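Long-range contacts in phage related exonuclease (Haemophilus somnus 129PT, PDB 3K93), which probably acts as a metal-dependent phage-type DNA exonuclease, hydrolysing DNA as a ring-shaped trimer like its lambda exonuclease relatives: residues A[15-19]-A[36-41]; A[159-164]-A[176-181]. One frame throughout, in Å; residues are numbered along the deposited sequence.

In the fold
Contact 1 closes first from the N terminus: the short helix 15-19 is met by the start of helix 35-50, closing a 16-residue connection that includes helix 25-29. The chain then builds helices 59-66 and 68-79 and strand 108-114, whose Asp-111 and Thr-112 bind the sodium ion with Asp-100, before strand 152-158 pairs with it. Contact 2 follows as the chain leaves that strand: loop 159-164 is met by helix 173-181, ahead of strand 189-195. The two closures are in series, neither nested nor crossed, and lie on opposite sides of the chain's centre, their own centres 33 Å apart. Contact 1 ties turn 15-19 to helix 35-50, contact 2 the exit of strand 152-158 to helix 173-181.

Contact 1 of 2, residues A[15-19]-A[36-41]; sequences LHKII and TAKSAV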
ATOM      1  N   LEU A  15     -15.606  11.304  10.492  1.00 14.22           N
ATOM      2  CA  LEU A  15     -16.837  10.542  10.270  1.00 14.04           C
ATOM      3  C   LEU A  15     -16.719   9.551   9.116  1.00 15.00           C
ATOM      4  O   LEU A  15     -17.357   8.505   9.133  1.00 15.62           O
ATOM      5  CB  LEU A  15     -18.027  11.460   9.981  1.00 13.36           C
ATOM      6  CG  LEU A  15     -18.731  12.157  11.112  1.00 13.82           C
ATOM      7  CD1 LEU A  15     -19.679  13.206  10.531  1.00 11.70           C
ATOM      8  CD2 LEU A  15     -19.479  11.121  12.020  1.00 11.23           C
ATOM      9  N   HIS A  16     -15.945   9.887   8.098  1.00 15.75           N
ATOM     10  CA  HIS A  16     -15.768   8.955   6.977  1.00 16.97           C
ATOM     11  C   HIS A  16     -15.174   7.621   7.459  1.00 17.45           C
ATOM     12  O   HIS A  16     -15.522   6.594   6.935  1.00 17.90           O
ATOM     13  CB  HIS A  16     -14.905   9.570   5.878  1.00 16.59           C
ATOM     14  CG  HIS A  16     -13.465   9.674   6.235  1.00 15.91           C
ATOM     15  ND1 HIS A  16     -12.988  10.599   7.137  1.00 21.47           N
ATOM     16  CD2 HIS A  16     -12.398   8.948   5.848  1.00 17.21           C
ATOM     17  CE1 HIS A  16     -11.683  10.446   7.283  1.00 19.69           C
ATOM     18  NE2 HIS A  16     -11.305   9.446   6.514  1.00 18.19           N
ATOM     19  N   LYS A  17     -14.339   7.646   8.495  1.00 17.89           N
ATOM     20  CA  LYS A  17     -13.749   6.409   9.028  1.00 18.72           C
ATOM     21  C   LYS A  17     -14.778   5.426   9.557  1.00 18.21           C
ATOM     22  O   LYS A  17     -14.543   4.238   9.519  1.00 18.40           O
ATOM     23  CB  LYS A  17     -12.722   6.712  10.111  1.00 19.02           C
ATOM     24  CG  LYS A  17     -11.450   7.400   9.570  1.00 21.28           C
ATOM     25  CD  LYS A  17     -10.583   7.943  10.718  1.00 25.03           C
ATOM     26  CE  LYS A  17      -9.219   8.439  10.214  1.00 27.16           C
ATOM     27  NZ  LYS A  17      -8.425   9.034  11.374  1.00 31.21           N
ATOM     28  N   ILE A  18     -15.925   5.908  10.023  1.00 18.12           N
ATOM     29  CA  ILE A  18     -16.896   5.031  10.692  1.00 17.97           C
ATOM     30  C   ILE A  18     -18.236   4.972   9.961  1.00 17.67           C
ATOM     31  O   ILE A  18     -19.129   4.221  10.355  1.00 15.74           O
ATOM     32  CB  ILE A  18     -17.037   5.349  12.227  1.00 18.67           C
ATOM     33  CG1 ILE A  18     -17.541   6.753  12.511  1.00 19.63           C
ATOM     34  CG2 ILE A  18     -15.655   5.208  12.970  1.00 18.68           C
ATOM     35  CD1 ILE A  18     -18.958   6.967  12.153  1.00 23.00           C
ATOM     36  N   ILE A  19     -18.341   5.698   8.843  1.00 17.44           N
ATOM     37  CA  ILE A  19     -19.600   5.818   8.115  1.00 17.75           C
ATOM     38  C   ILE A  19     -19.922   4.583   7.232  1.00 17.12           C
ATOM     39  O   ILE A  19     -21.056   4.384   6.838  1.00 16.65           O
ATOM     40  CB  ILE A  19     -19.589   7.087   7.179  1.00 18.14           C
ATOM     41  CG1 ILE A  19     -21.013   7.584   6.926  1.00 17.97           C
ATOM     42  CG2 ILE A  19     -18.847   6.800   5.817  1.00 18.43           C
ATOM     43  CD1 ILE A  19     -21.703   7.995   8.205  1.00 18.92           C
ATOM     44  N   THR A  36     -13.294  -1.683   9.099  1.00 15.82           N
ATOM     45  CA  THR A  36     -12.702  -0.358   9.078  1.00 15.97           C
ATOM     46  C   THR A  36     -13.178   0.518  10.207  1.00 14.90           C
ATOM     47  O   THR A  36     -12.373   1.211  10.808  1.00 14.32           O
ATOM     48  CB  THR A  36     -12.988   0.364   7.747  1.00 16.18           C
ATOM     49  OG1 THR A  36     -12.329  -0.361   6.744  1.00 18.33           O
ATOM     50  CG2 THR A  36     -12.487   1.842   7.714  1.00 16.62           C
ATOM     51  N   ALA A  37     -14.491   0.525  10.454  1.00 13.97           N
ATOM     52  CA  ALA A  37     -15.073   1.383  11.485  1.00 13.15           C
ATOM     53  C   ALA A  37     -14.539   0.970  12.859  1.00 12.53           C
ATOM     54  O   ALA A  37     -14.148   1.820  13.673  1.00 10.84           O
ATOM     55  CB  ALA A  37     -16.642   1.341  11.452  1.00 11.95           C
ATOM     56  N   LYS A  38     -14.498  -0.333  13.096  1.00 12.49           N
ATOM     57  CA  LYS A  38     -13.995  -0.848  14.370  1.00 13.25           C
ATOM     58  C   LYS A  38     -12.545  -0.510  14.613  1.00 12.83           C
ATOM     59  O   LYS A  38     -12.168  -0.158  15.707  1.00 11.82           O
ATOM     60  CB  LYS A  38     -14.180  -2.335  14.446  1.00 13.33           C
ATOM     61  CG  LYS A  38     -15.626  -2.700  14.610  1.00 15.92           C
ATOM     62  CD  LYS A  38     -15.840  -4.136  14.194  1.00 20.12           C
ATOM     63  CE  LYS A  38     -15.906  -5.054  15.323  1.00 22.87           C
ATOM     64  NZ  LYS A  38     -16.724  -6.278  14.885  1.00 22.59           N
ATOM     65  N   SER A  39     -11.754  -0.596  13.567  1.00 13.13           N
ATOM     66  CA  SER A  39     -10.359  -0.240  13.659  1.00 14.03           C
ATOM     67  C   SER A  39     -10.211   1.262  14.016  1.00 13.62           C
ATOM     68  O   SER A  39      -9.418   1.622  14.890  1.00 13.46           O
ATOM     69  CB  SER A  39      -9.650  -0.588  12.351  1.00 14.35           C
ATOM     70  OG  SER A  39      -8.321  -0.144  12.416  1.00 16.81           O
ATOM     71  N   ALA A  40     -11.011   2.123  13.400  1.00 12.54           N
ATOM     72  CA  ALA A  40     -10.983   3.546  13.746  1.00 12.33           C
ATOM     73  C   ALA A  40     -11.433   3.806  15.193  1.00 12.14           C
ATOM     74  O   ALA A  40     -10.846   4.630  15.898  1.00 12.02           O
ATOM     75  CB  ALA A  40     -11.827   4.379  12.749  1.00 11.27           C
ATOM     76  N   VAL A  41     -12.484   3.122  15.632  1.00 12.05           N
ATOM     77  CA  VAL A  41     -12.981   3.304  16.994  1.00 11.60           C
ATOM     78  C   VAL A  41     -11.932   2.831  18.039  1.00 11.73           C
ATOM     79  O   VAL A  41     -11.790   3.412  19.103  1.00 10.78           O
ATOM     80  CB  VAL A  41     -14.356   2.568  17.205  1.00 12.09           C
ATOM     81  CG1 VAL A  41     -14.789   2.637  18.709  1.00 10.24           C
ATOM     82  CG2 VAL A  41     -15.466   3.201  16.231  1.00  8.96           C
TER
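Ile-18 carries most of the apolar packing here, and its p,p rotamer decides which part of it meets the second helix. Ile-18 CG2 faces residues 36-41, 3.8 Å from Ala-37 O, 3.9 Å from Ala-40 CB and 3.8 Å from Val-41 CG2, whereas CG1 and CD1 run off in another direction. Beta-branching suits the place, because one short branch can pack here while the longer one fills space elsewhere. Val-41 answers with chi1 near 174° (t), which brings its CG2 to the isoleucine; it also touches Tyr-214 and Tyr-215 of helix 198-221. The motif is a short, weakly bonded helical turn packed obliquely, in a roughly antiparallel sense, on helix 35-50: the local axes approach to 7.9 Å, with their N-to-C directions 136° apart. Small residues allow this closeness. Ala-37 CB lies 4.1 Å from Ile-18 CB, and the CA of Ala-37 makes a CA-H...O contact of 3.5 Å to the O of Lys-17. Lys-17, m at chi1 and t beyond, lays its CB 3.6 Å from Ala-40 CB and carries its ammonium away from the partner helix, while Thr-36 (m) sets its methyl CG2 3.6 Å from Lys-17 O.

Contact 2 of 2, residues A[159-164]-A[176-181]; sequences LFPTPL and LIDLVE
This is a loop-on-helix contact in the connection from strand 152-158 to its antiparallel neighbour in the sheet, strand 189-195: helix 173-181 folds back over the loop following the first strand. Residues 159 and 160 are extended; Pro-161, Thr-162 and Pro-163 (phi/psi -59/146, -75/128 and -58/138) form a short polyproline II run with trans peptides, and Leu-164 turns to helical angles. Pro-161 CA lies 4.5 Å from Ile-177 CA, and Thr-162 CA 5.5 Å from Leu-176 CA. A single hydrogen bond, Thr-162 N to Leu-176 O (2.9 Å, 170°), joins the segments; Pro-161 CA adds a CA-H...O contact of 3.4 Å to Leu-176 O. The helix has a wider, pi-type turn at 176-178, with Ile-177 at -122/-65; Glu-181 N then bonds Ile-177 O (3.0 Å). Val-180 (t) points at the loop, its CG1 3.9 Å from both Leu-159 CG (t,p) and Pro-161 CD. Ile-177 (m,t) sets CG2 4.1 Å from Pro-161 CB and CD1 3.9 Å from Leu-164 CD2 (m,t), while the aliphatic Glu-181 CG lies 3.8 Å from Pro-161 CG. Thr-162 (m) places OG1 3.7 Å from Leu-176 CB (m,t) and hydrogen-bonds through OG1 to Lys-63 of helix 59-66, which also binds Phe-160 O; Phe-160 (chi1 m) points away and packs on helix 68-79. The prolines hold phi near -60°; the puckered ring of Pro-161 packs on the helix, while Pro-163 turns to Lys-63 and Glu-66. Neither has an N-H to give, so Thr-162 donates to the Leu-176 carbonyl, left by the irregular turn without its usual i+4 partner.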
ATOM      1  N   LEU A 159      -5.001  25.569  -4.242  1.00 12.62           N
ATOM      2  CA  LEU A 159      -3.564  25.314  -4.405  1.00 12.05           C
ATOM      3  C   LEU A 159      -2.807  26.618  -4.315  1.00 12.23           C
ATOM      4  O   LEU A 159      -2.947  27.499  -5.193  1.00 11.05           O
ATOM      5  CB  LEU A 159      -3.261  24.658  -5.771  1.00 11.77           C
ATOM      6  CG  LEU A 159      -1.780  24.356  -6.001  1.00 12.15           C
ATOM      7  CD1 LEU A 159      -1.223  23.381  -4.932  1.00  8.53           C
ATOM      8  CD2 LEU A 159      -1.491  23.839  -7.456  1.00  9.91           C
ATOM      9  N   PHE A 160      -2.017  26.750  -3.251  1.00 11.99           N
ATOM     10  CA  PHE A 160      -1.080  27.830  -3.119  1.00 12.51           C
ATOM     11  C   PHE A 160       0.308  27.215  -3.178  1.00 12.01           C
ATOM     12  O   PHE A 160       0.467  26.019  -2.918  1.00 11.68           O
ATOM     13  CB  PHE A 160      -1.223  28.504  -1.733  1.00 13.06           C
ATOM     14  CG  PHE A 160      -2.560  29.164  -1.492  1.00 14.35           C
ATOM     15  CD1 PHE A 160      -2.887  30.346  -2.133  1.00 15.25           C
ATOM     16  CD2 PHE A 160      -3.469  28.624  -0.601  1.00 17.61           C
ATOM     17  CE1 PHE A 160      -4.100  30.963  -1.923  1.00 15.55           C
ATOM     18  CE2 PHE A 160      -4.713  29.269  -0.374  1.00 18.01           C
ATOM     19  CZ  PHE A 160      -5.015  30.437  -1.044  1.00 15.59           C
ATOM     20  N   PRO A 161       1.319  28.032  -3.424  1.00 11.71           N
ATOM     21  CA  PRO A 161       2.692  27.540  -3.275  1.00 12.44           C
ATOM     22  C   PRO A 161       2.958  27.046  -1.876  1.00 13.60           C
ATOM     23  O   PRO A 161       2.412  27.602  -0.918  1.00 14.44           O
ATOM     24  CB  PRO A 161       3.557  28.777  -3.542  1.00 11.73           C
ATOM     25  CG  PRO A 161       2.687  29.776  -4.089  1.00 12.31           C
ATOM     26  CD  PRO A 161       1.276  29.456  -3.770  1.00 11.58           C
ATOM     27  N   THR A 162       3.795  26.015  -1.744  1.00 14.49           N
ATOM     28  CA  THR A 162       4.124  25.471  -0.450  1.00 14.96           C
ATOM     29  C   THR A 162       5.087  26.426   0.249  1.00 15.75           C
ATOM     30  O   THR A 162       6.070  26.812  -0.336  1.00 15.91           O
ATOM     31  CB  THR A 162       4.731  24.049  -0.600  1.00 15.58           C
ATOM     32  OG1 THR A 162       3.742  23.187  -1.174  1.00 14.13           O
ATOM     33  CG2 THR A 162       5.165  23.457   0.747  1.00 14.52           C
ATOM     34  N   PRO A 163       4.788  26.831   1.496  1.00 16.51           N
ATOM     35  CA  PRO A 163       5.709  27.702   2.254  1.00 17.30           C
ATOM     36  C   PRO A 163       7.078  27.050   2.394  1.00 18.11           C
ATOM     37  O   PRO A 163       7.154  25.848   2.642  1.00 17.75           O
ATOM     38  CB  PRO A 163       5.054  27.810   3.636  1.00 17.85           C
ATOM     39  CG  PRO A 163       3.663  27.339   3.487  1.00 16.97           C
ATOM     40  CD  PRO A 163       3.550  26.544   2.236  1.00 16.79           C
ATOM     41  N   LEU A 164       8.133  27.830   2.231  1.00 19.43           N
ATOM     42  CA  LEU A 164       9.507  27.317   2.247  1.00 20.80           C
ATOM     43  C   LEU A 164       9.841  26.446   3.438  1.00 22.04           C
ATOM     44  O   LEU A 164      10.493  25.431   3.293  1.00 22.38           O
ATOM     45  CB  LEU A 164      10.512  28.452   2.177  1.00 20.62           C
ATOM     46  CG  LEU A 164      10.863  28.926   0.770  1.00 21.53           C
ATOM     47  CD1 LEU A 164      11.581  30.305   0.798  1.00 19.25           C
ATOM     48  CD2 LEU A 164      11.722  27.859   0.039  1.00 21.83           C
ATOM     49  N   LEU A 176       6.857  22.655  -6.055  1.00 12.73           N
ATOM     50  CA  LEU A 176       5.962  23.060  -5.002  1.00 12.17           C
ATOM     51  C   LEU A 176       5.708  24.581  -4.915  1.00 12.11           C
ATOM     52  O   LEU A 176       4.719  24.986  -4.288  1.00 12.48           O
ATOM     53  CB  LEU A 176       6.476  22.546  -3.657  1.00 12.48           C
ATOM     54  CG  LEU A 176       6.592  21.026  -3.516  1.00 12.57           C
ATOM     55  CD1 LEU A 176       7.172  20.668  -2.178  1.00 10.80           C
ATOM     56  CD2 LEU A 176       5.244  20.348  -3.731  1.00 10.63           C
ATOM     57  N   ILE A 177       6.590  25.386  -5.519  1.00 11.57           N
ATOM     58  CA  ILE A 177       6.475  26.845  -5.582  1.00 11.77           C
ATOM     59  C   ILE A 177       6.457  27.419  -7.027  1.00 12.31           C
ATOM     60  O   ILE A 177       5.453  27.984  -7.472  1.00 12.42           O
ATOM     61  CB  ILE A 177       7.628  27.547  -4.824  1.00 11.68           C
ATOM     62  CG1 ILE A 177       7.710  27.066  -3.353  1.00 12.12           C
ATOM     63  CG2 ILE A 177       7.459  29.107  -4.909  1.00 11.15           C
ATOM     64  CD1 ILE A 177       8.875  27.777  -2.561  1.00 10.96           C
ATOM     65  N   ASP A 178       7.550  27.278  -7.761  1.00 12.93           N
ATOM     66  CA  ASP A 178       7.678  27.959  -9.073  1.00 13.42           C
ATOM     67  C   ASP A 178       6.569  27.610 -10.068  1.00 13.45           C
ATOM     68  O   ASP A 178       5.944  28.493 -10.666  1.00 13.09           O
ATOM     69  CB  ASP A 178       9.024  27.636  -9.732  1.00 13.93           C
ATOM     70  CG  ASP A 178      10.221  28.039  -8.870  1.00 17.29           C
ATOM     71  OD1 ASP A 178      10.032  28.608  -7.772  1.00 19.53           O
ATOM     72  OD2 ASP A 178      11.354  27.757  -9.282  1.00 20.43           O
ATOM     73  N   LEU A 179       6.329  26.319 -10.253  1.00 13.42           N
ATOM     74  CA  LEU A 179       5.274  25.879 -11.164  1.00 13.19           C
ATOM     75  C   LEU A 179       3.886  26.335 -10.733  1.00 12.60           C
ATOM     76  O   LEU A 179       3.043  26.528 -11.575  1.00 12.19           O
ATOM     77  CB  LEU A 179       5.256  24.361 -11.277  1.00 13.33           C
ATOM     78  CG  LEU A 179       6.419  23.683 -11.979  1.00 14.41           C
ATOM     79  CD1 LEU A 179       6.119  22.157 -11.983  1.00 13.27           C
ATOM     80  CD2 LEU A 179       6.667  24.280 -13.406  1.00 13.46           C
ATOM     81  N   VAL A 180       3.659  26.503  -9.425  1.00 12.54           N
ATOM     82  CA  VAL A 180       2.358  26.880  -8.912  1.00 11.89           C
ATOM     83  C   VAL A 180       2.084  28.385  -9.145  1.00 11.94           C
ATOM     84  O   VAL A 180       0.994  28.784  -9.548  1.00  9.74           O
ATOM     85  CB  VAL A 180       2.220  26.540  -7.419  1.00 12.87           C
ATOM     86  CG1 VAL A 180       0.856  27.032  -6.855  1.00 10.89           C
ATOM     87  CG2 VAL A 180       2.437  25.011  -7.169  1.00 11.62           C
ATOM     88  N   GLU A 181       3.100  29.190  -8.920  1.00 12.40           N
ATOM     89  CA  GLU A 181       3.038  30.628  -9.135  1.00 13.29           C
ATOM     90  C   GLU A 181       2.833  31.028 -10.600  1.00 13.81           C
ATOM     91  O   GLU A 181       2.409  32.129 -10.857  1.00 14.55           O
ATOM     92  CB  GLU A 181       4.314  31.278  -8.629  1.00 12.98           C
ATOM     93  CG  GLU A 181       4.368  31.323  -7.144  1.00 15.71           C
ATOM     94  CD  GLU A 181       5.654  31.943  -6.597  1.00 19.44           C
ATOM     95  OE1 GLU A 181       6.608  32.149  -7.375  1.00 20.84           O
ATOM     96  OE2 GLU A 181       5.699  32.192  -5.368  1.00 25.20           O
TER